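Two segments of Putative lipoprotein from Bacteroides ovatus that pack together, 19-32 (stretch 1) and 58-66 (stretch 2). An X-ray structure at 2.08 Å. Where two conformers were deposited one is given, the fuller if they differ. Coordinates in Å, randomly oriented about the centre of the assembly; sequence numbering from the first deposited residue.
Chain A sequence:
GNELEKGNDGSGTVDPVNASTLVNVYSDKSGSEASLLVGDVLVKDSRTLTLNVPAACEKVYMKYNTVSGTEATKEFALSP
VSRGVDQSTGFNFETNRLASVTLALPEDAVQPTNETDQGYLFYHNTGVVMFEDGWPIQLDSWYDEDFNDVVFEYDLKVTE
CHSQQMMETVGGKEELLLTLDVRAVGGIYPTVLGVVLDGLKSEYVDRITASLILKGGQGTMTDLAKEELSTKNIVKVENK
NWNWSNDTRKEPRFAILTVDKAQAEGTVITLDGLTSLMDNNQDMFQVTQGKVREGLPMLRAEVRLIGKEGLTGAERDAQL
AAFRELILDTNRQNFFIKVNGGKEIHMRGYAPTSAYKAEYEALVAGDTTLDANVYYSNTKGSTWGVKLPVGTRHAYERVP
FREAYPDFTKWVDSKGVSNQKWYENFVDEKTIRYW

Stretch 1 (19-32) ASTLVNVYSDKSGS
Stretch 2, residues 58-66: EKVYMKYNT

The apolar centre of this contact lies on the sheet face that carries Val25 and Met62, a non-hydrogen-bonded antiparallel pair whose CA atoms stand 4.4 Å apart. Val25 (chi1 t) sets its CG1 3.8 Å from CG2 of Val60 (chi1 m), while its CG2 is 4.5 Å from CG of Met62, a selenomethionine with chi angles t, t and p. Val23 (chi1 m), whose CA-to-CB bond points toward the partner strand, also packs against Met62: Val23 CB is 3.7 Å from Met62 CG, and Val23 CG1 lies 3.7 Å from CB of Tyr64 (chi1 p).

These contacts are held in register by strands 23-26 and 59-65, which run antiparallel, with 154° between their N-to-C directions, and approach to 4.6 Å. Backbone angles are extended, from phi/psi -120/135 at Asn24 and -114/130 at Val25 to -98/116 at Met62 and -93/133 at Lys63. Two hydrogen-bonded pairs flank Val25-Met62. In one, Asn24 N donates to Lys63 O (3.2 Å, 175°) and Lys63 N to Asn24 O (2.8 Å, 154°); in the other, Tyr26 N donates to Tyr61 O (2.8 Å) and Tyr61 N to Tyr26 O (2.9 Å). Between them, Met62 CA approaches Asn24 O at 3.3 Å and Val25 CA approaches Tyr61 O at 3.4 Å, both with CA-H...O geometry.

Asn24, Tyr26, Tyr61 and Lys63 occupy the opposite face, all with chi1 m. Tyr26 (chi2 85°) brings CE1 to 3.5 Å from Lys63 CG. Beyond the strand, the chain turns so that Lys29 (phi/psi -52/-36, chi1 m, then t throughout) covers one face of the Tyr61 ring (chi2 87°). Lys29 CG is 3.9 Å from the centroid of the Tyr61 ring, 27° off the normal, a CH-pi contact. The Lys63 side chain extends to Gly31, with CE 3.5 Å from Gly31 CA; an ideal CB there would fall 2.7 Å from Lys63 CE, a clash. Lys63 NZ makes a weak hydrogen bond to Lys29 O at 3.4 Å.

The polar edges are completed by water and a side-chain amide. A type I turn from Ala19 to Leu22, with Leu22 N 3.2 Å from Ala19 O, presents Ser20 O to Asn65 (chi1 m, chi2 -47°), whose ND2 donates at 2.7 Å and 171°. Nearby, water 1 accepts from Asn65 N at 2.8 Å and lies 2.9 Å from Leu22 O. At the far end, water 2 donates to Ser27 O (3.0 Å) and Lys59 O (2.7 Å), bridging the loop just past strand 23-26 to the start of strand 59-65, beyond the last paired residues, Tyr26 and Tyr61.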

ATOM      1  N   ALA A  19     -17.581 -11.319  19.700  1.00 43.37           N
ATOM      2  CA  ALA A  19     -16.465 -10.492  19.206  1.00 41.27           C
ATOM      3  C   ALA A  19     -16.185  -9.237  20.093  1.00 40.86           C
ATOM      4  O   ALA A  19     -15.199  -8.526  19.858  1.00 37.90           O
ATOM      5  CB  ALA A  19     -16.738 -10.059  17.774  1.00 41.29           C
ATOM      6  N   SER A  20     -17.024  -9.006  21.139  1.00 35.72           N
ATOM      7  CA  SER A  20     -16.926  -7.844  22.026  1.00 33.19           C
ATOM      8  C   SER A  20     -15.636  -7.814  22.880  1.00 35.23           C
ATOM      9  O   SER A  20     -15.283  -6.740  23.344  1.00 32.90           O
ATOM     10  CB  SER A  20     -18.150  -7.742  22.928  1.00 34.64           C
ATOM     11  OG  SER A  20     -18.293  -8.885  23.752  1.00 40.72           O
ATOM     12  N   THR A  21     -14.905  -8.947  23.045  1.00 32.02           N
ATOM     13  CA  THR A  21     -13.677  -8.910  23.852  1.00 30.86           C
ATOM     14  C   THR A  21     -12.468  -8.513  23.027  1.00 31.35           C
ATOM     15  O   THR A  21     -11.458  -8.051  23.583  1.00 30.49           O
ATOM     16  CB  THR A  21     -13.411 -10.248  24.552  1.00 35.84           C
ATOM     17  OG1 THR A  21     -12.447  -9.999  25.581  1.00 34.04           O
ATOM     18  CG2 THR A  21     -12.856 -11.330  23.593  1.00 28.86           C
ATOM     19  N   LEU A  22     -12.544  -8.734  21.711  1.00 26.05           N
ATOM     20  CA  LEU A  22     -11.429  -8.453  20.812  1.00 24.92           C
ATOM     21  C   LEU A  22     -11.118  -6.956  20.787  1.00 31.21           C
ATOM     22  O   LEU A  22     -12.004  -6.121  21.024  1.00 31.37           O
ATOM     23  CB  LEU A  22     -11.713  -8.999  19.412  1.00 24.23           C
ATOM     24  CG  LEU A  22     -12.229 -10.443  19.363  1.00 27.91           C
ATOM     25  CD1 LEU A  22     -12.555 -10.836  17.959  1.00 27.69           C
ATOM     26  CD2 LEU A  22     -11.222 -11.400  19.931  1.00 27.72           C
ATOM     27  N   VAL A  23      -9.832  -6.627  20.589  1.00 26.36           N
ATOM     28  CA  VAL A  23      -9.382  -5.243  20.661  1.00 24.09           C
ATOM     29  C   VAL A  23      -8.838  -4.745  19.306  1.00 26.36           C
ATOM     30  O   VAL A  23      -8.459  -5.532  18.442  1.00 24.88           O
ATOM     31  CB  VAL A  23      -8.340  -5.040  21.812  1.00 26.84           C
ATOM     32  CG1 VAL A  23      -8.943  -5.391  23.179  1.00 26.97           C
ATOM     33  CG2 VAL A  23      -7.052  -5.837  21.567  1.00 26.34           C
ATOM     34  N   ASN A  24      -8.753  -3.426  19.169  1.00 22.81           N
ATOM     35  CA  ASN A  24      -8.191  -2.784  17.991  1.00 22.21           C
ATOM     36  C   ASN A  24      -7.007  -1.943  18.419  1.00 27.45           C
ATOM     37  O   ASN A  24      -7.084  -1.286  19.448  1.00 27.84           O
ATOM     38  CB  ASN A  24      -9.249  -1.959  17.295  1.00 23.23           C
ATOM     39  CG  ASN A  24     -10.344  -2.814  16.722  1.00 38.95           C
ATOM     40  OD1 ASN A  24     -10.100  -3.808  16.041  1.00 30.54           O
ATOM     41  ND2 ASN A  24     -11.574  -2.479  17.029  1.00 36.25           N
ATOM     42  N   VAL A  25      -5.889  -2.021  17.673  1.00 24.09           N
ATOM     43  CA  VAL A  25      -4.662  -1.275  17.977  1.00 22.38           C
ATOM     44  C   VAL A  25      -4.429  -0.260  16.856  1.00 25.80           C
ATOM     45  O   VAL A  25      -4.487  -0.628  15.678  1.00 25.28           O
ATOM     46  CB  VAL A  25      -3.450  -2.215  18.187  1.00 24.75           C
ATOM     47  CG1 VAL A  25      -2.186  -1.426  18.539  1.00 23.98           C
ATOM     48  CG2 VAL A  25      -3.759  -3.274  19.257  1.00 24.51           C
ATOM     49  N   TYR A  26      -4.199   1.014  17.226  1.00 21.09           N
ATOM     50  CA  TYR A  26      -4.005   2.143  16.294  1.00 20.17           C
ATOM     51  C   TYR A  26      -2.671   2.850  16.538  1.00 25.65           C
ATOM     52  O   TYR A  26      -2.177   2.851  17.670  1.00 24.98           O
ATOM     53  CB  TYR A  26      -5.144   3.186  16.488  1.00 21.28           C
ATOM     54  CG  TYR A  26      -6.545   2.629  16.322  1.00 21.32           C
ATOM     55  CD1 TYR A  26      -7.203   2.008  17.382  1.00 23.13           C
ATOM     56  CD2 TYR A  26      -7.224   2.752  15.116  1.00 20.68           C
ATOM     57  CE1 TYR A  26      -8.468   1.453  17.219  1.00 21.88           C
ATOM     58  CE2 TYR A  26      -8.494   2.198  14.939  1.00 21.19           C
ATOM     59  CZ  TYR A  26      -9.118   1.565  15.999  1.00 27.69           C
ATOM     60  OH  TYR A  26     -10.385   1.057  15.840  1.00 29.51           O
ATOM     61  N   SER A  27      -2.100   3.481  15.503  1.00 23.97           N
ATOM     62  CA  SER A  27      -0.851   4.250  15.662  1.00 25.18           C
ATOM     63  C   SER A  27      -1.165   5.701  16.112  1.00 33.64           C
ATOM     64  O   SER A  27      -0.242   6.468  16.380  1.00 34.81           O
ATOM     65  CB  SER A  27      -0.065   4.256  14.354  1.00 25.93           C
ATOM     66  OG  SER A  27      -0.838   4.848  13.322  1.00 23.94           O
ATOM     67  N   ASP A  28      -2.464   6.068  16.180  1.00 32.20           N
ATOM     68  CA  ASP A  28      -2.950   7.408  16.555  1.00 33.60           C
ATOM     69  C   ASP A  28      -4.050   7.344  17.608  1.00 35.29           C
ATOM     70  O   ASP A  28      -4.862   6.423  17.555  1.00 32.03           O
ATOM     71  CB  ASP A  28      -3.551   8.126  15.309  1.00 36.36           C
ATOM     72  CG  ASP A  28      -2.604   8.440  14.164  1.00 61.04           C
ATOM     73  OD1 ASP A  28      -1.968   7.497  13.630  1.00 65.29           O
ATOM     74  OD2 ASP A  28      -2.580   9.606  13.722  1.00 71.25           O
ATOM     75  N   LYS A  29      -4.117   8.367  18.511  1.00 34.08           N
ATOM     76  CA  LYS A  29      -5.157   8.551  19.542  0.50 34.68           C
ATOM     77  C   LYS A  29      -6.542   8.476  18.903  1.00 39.83           C
ATOM     78  O   LYS A  29      -7.492   7.967  19.503  1.00 41.40           O
ATOM     79  CB  LYS A  29      -4.991   9.921  20.239  0.50 37.28           C
ATOM     80  CG  LYS A  29      -3.930   9.967  21.323  0.50 55.10           C
ATOM     81  CD  LYS A  29      -3.539  11.401  21.666  0.50 62.69           C
ATOM     82  CE  LYS A  29      -2.364  11.447  22.608  0.50 72.80           C
ATOM     83  NZ  LYS A  29      -2.025  12.841  22.995  0.50 82.66           N
ATOM     84  N   SER A  30      -6.658   9.002  17.672  1.00 37.91           N
ATOM     85  CA  SER A  30      -7.918   8.955  16.933  1.00 39.24           C
ATOM     86  C   SER A  30      -8.107   7.505  16.463  1.00 48.01           C
ATOM     87  O   SER A  30      -7.200   6.933  15.850  1.00 51.14           O
ATOM     88  CB  SER A  30      -7.889   9.919  15.753  1.00 40.27           C
ATOM     89  OG  SER A  30      -7.271   9.319  14.625  1.00 45.70           O
ATOM     90  N   GLY A  31      -9.231   6.891  16.775  1.00 43.56           N
ATOM     91  CA  GLY A  31      -9.435   5.511  16.342  1.00 41.62           C
ATOM     92  C   GLY A  31      -9.803   5.414  14.875  1.00 40.31           C
ATOM     93  O   GLY A  31     -10.723   4.667  14.531  1.00 39.93           O
ATOM     94  N   SER A  32      -9.094   6.179  14.000  1.00 33.56           N
ATOM     95  CA  SER A  32      -9.343   6.210  12.553  1.00 31.51           C
ATOM     96  C   SER A  32      -8.982   4.878  11.920  1.00 35.56           C
ATOM     97  O   SER A  32      -8.022   4.229  12.352  1.00 36.45           O
ATOM     98  CB  SER A  32      -8.581   7.352  11.876  1.00 31.16           C
ATOM     99  OG  SER A  32      -7.243   7.021  11.532  1.00 34.36           O
ATOM    100  N   GLU A  58       6.139   6.097  18.724  1.00 35.11           N
ATOM    101  CA  GLU A  58       6.716   5.584  19.969  1.00 36.31           C
ATOM    102  C   GLU A  58       5.683   4.889  20.852  1.00 38.41           C
ATOM    103  O   GLU A  58       6.063   4.157  21.767  1.00 40.31           O
ATOM    104  CB  GLU A  58       7.376   6.722  20.760  1.00 38.68           C
ATOM    105  CG  GLU A  58       8.610   7.270  20.072  1.00 54.02           C
ATOM    106  CD  GLU A  58       9.221   8.500  20.707  1.00 81.79           C
ATOM    107  OE1 GLU A  58       8.462   9.389  21.157  1.00 74.21           O
ATOM    108  OE2 GLU A  58      10.470   8.592  20.708  1.00 83.01           O
ATOM    109  N   LYS A  59       4.391   5.121  20.606  1.00 33.10           N
ATOM    110  CA  LYS A  59       3.321   4.481  21.392  1.00 32.14           C
ATOM    111  C   LYS A  59       2.112   4.099  20.520  1.00 31.99           C
ATOM    112  O   LYS A  59       1.842   4.732  19.498  1.00 30.11           O
ATOM    113  CB  LYS A  59       2.883   5.362  22.587  1.00 34.55           C
ATOM    114  CG  LYS A  59       2.272   6.699  22.214  1.00 46.20           C
ATOM    115  CD  LYS A  59       2.538   7.743  23.289  1.00 59.78           C
ATOM    116  N   VAL A  60       1.383   3.067  20.933  1.00 27.93           N
ATOM    117  CA  VAL A  60       0.177   2.655  20.217  1.00 27.67           C
ATOM    118  C   VAL A  60      -1.018   2.700  21.181  1.00 31.31           C
ATOM    119  O   VAL A  60      -0.856   2.754  22.416  1.00 31.94           O
ATOM    120  CB  VAL A  60       0.292   1.307  19.450  1.00 31.18           C
ATOM    121  CG1 VAL A  60       1.242   1.438  18.273  1.00 30.03           C
ATOM    122  CG2 VAL A  60       0.712   0.167  20.367  1.00 32.30           C
ATOM    123  N   TYR A  61      -2.210   2.727  20.603  1.00 25.69           N
ATOM    124  CA  TYR A  61      -3.455   2.880  21.335  1.00 24.99           C
ATOM    125  C   TYR A  61      -4.374   1.719  21.088  1.00 26.01           C
ATOM    126  O   TYR A  61      -4.750   1.435  19.951  1.00 23.59           O
ATOM    127  CB  TYR A  61      -4.137   4.215  20.950  1.00 25.68           C
ATOM    128  CG  TYR A  61      -3.212   5.390  21.166  1.00 28.72           C
ATOM    129  CD1 TYR A  61      -2.328   5.801  20.168  1.00 31.00           C
ATOM    130  CD2 TYR A  61      -3.161   6.043  22.390  1.00 30.63           C
ATOM    131  CE1 TYR A  61      -1.424   6.838  20.383  1.00 31.62           C
ATOM    132  CE2 TYR A  61      -2.249   7.074  22.622  1.00 32.34           C
ATOM    133  CZ  TYR A  61      -1.391   7.474  21.609  1.00 41.94           C
ATOM    134  OH  TYR A  61      -0.523   8.517  21.802  1.00 48.58           O
HETATM  135  N   MSE A  62      -4.720   1.039  22.176  1.00 22.01           N
HETATM  136  CA  MSE A  62      -5.619  -0.105  22.140  1.00 21.46           C
HETATM  137  C   MSE A  62      -7.018   0.361  22.521  1.00 27.52           C
HETATM  138  O   MSE A  62      -7.219   0.846  23.641  1.00 25.05           O
HETATM  139  CB  MSE A  62      -5.113  -1.199  23.104  1.00 22.95           C
HETATM  140  CG  MSE A  62      -5.948  -2.478  23.083  1.00 27.55           C
HETATM  141 SE   MSE A  62      -5.426  -3.733  24.478  0.75 33.18          SE
HETATM  142  CE  MSE A  62      -6.253  -2.878  25.921  1.00 29.20           C
ATOM    143  N   LYS A  63      -7.966   0.257  21.574  1.00 26.04           N
ATOM    144  CA  LYS A  63      -9.362   0.583  21.857  1.00 26.39           C
ATOM    145  C   LYS A  63     -10.050  -0.710  22.271  1.00 28.94           C
ATOM    146  O   LYS A  63      -9.845  -1.759  21.633  1.00 26.39           O
ATOM    147  CB  LYS A  63     -10.069   1.268  20.679  1.00 28.87           C
ATOM    148  CG  LYS A  63      -9.479   2.656  20.397  1.00 51.28           C
ATOM    149  CD  LYS A  63     -10.501   3.755  20.140  1.00 61.33           C
ATOM    150  CE  LYS A  63      -9.769   5.038  19.803  1.00 72.20           C
ATOM    151  NZ  LYS A  63     -10.186   6.195  20.637  1.00 78.52           N
ATOM    152  N   TYR A  64     -10.816  -0.654  23.370  1.00 24.99           N
ATOM    153  CA  TYR A  64     -11.484  -1.849  23.854  1.00 25.36           C
ATOM    154  C   TYR A  64     -12.881  -1.543  24.414  1.00 31.22           C
ATOM    155  O   TYR A  64     -13.149  -0.427  24.864  1.00 31.53           O
ATOM    156  CB  TYR A  64     -10.614  -2.543  24.927  1.00 25.79           C
ATOM    157  CG  TYR A  64     -10.490  -1.794  26.248  1.00 24.48           C
ATOM    158  CD1 TYR A  64      -9.460  -0.881  26.460  1.00 25.95           C
ATOM    159  CD2 TYR A  64     -11.342  -2.077  27.317  1.00 24.06           C
ATOM    160  CE1 TYR A  64      -9.307  -0.236  27.687  1.00 27.99           C
ATOM    161  CE2 TYR A  64     -11.197  -1.439  28.547  1.00 24.94           C
ATOM    162  CZ  TYR A  64     -10.174  -0.526  28.729  1.00 32.04           C
ATOM    163  OH  TYR A  64     -10.023   0.104  29.936  1.00 34.10           O
ATOM    164  N   ASN A  65     -13.741  -2.572  24.420  1.00 26.64           N
ATOM    165  CA  ASN A  65     -15.093  -2.530  24.954  1.00 26.17           C
ATOM    166  C   ASN A  65     -15.043  -2.747  26.434  1.00 31.23           C
ATOM    167  O   ASN A  65     -14.400  -3.695  26.903  1.00 32.76           O
ATOM    168  CB  ASN A  65     -15.969  -3.606  24.287  1.00 22.86           C
ATOM    169  CG  ASN A  65     -16.079  -3.413  22.804  1.00 36.87           C
ATOM    170  OD1 ASN A  65     -16.328  -2.313  22.335  1.00 31.77           O
ATOM    171  ND2 ASN A  65     -15.848  -4.453  22.024  1.00 30.42           N
ATOM    172  N   THR A  66     -15.715  -1.869  27.180  1.00 26.88           N
ATOM    173  CA  THR A  66     -15.765  -1.963  28.624  1.00 27.33           C
ATOM    174  C   THR A  66     -16.947  -2.785  29.051  1.00 33.18           C
ATOM    175  O   THR A  66     -17.888  -2.984  28.279  1.00 33.14           O
ATOM    176  CB  THR A  66     -15.829  -0.575  29.284  1.00 32.54           C
ATOM    177  OG1 THR A  66     -17.102   0.023  29.017  1.00 29.25           O
ATOM    178  CG2 THR A  66     -14.642   0.349  28.910  1.00 23.79           C
TER
HETATM  179  O   HOH W   1     -12.815  -5.135  23.678  1.00 23.78           O
HETATM  180  O   HOH W   2       1.731   7.279  18.482  1.00 49.95           O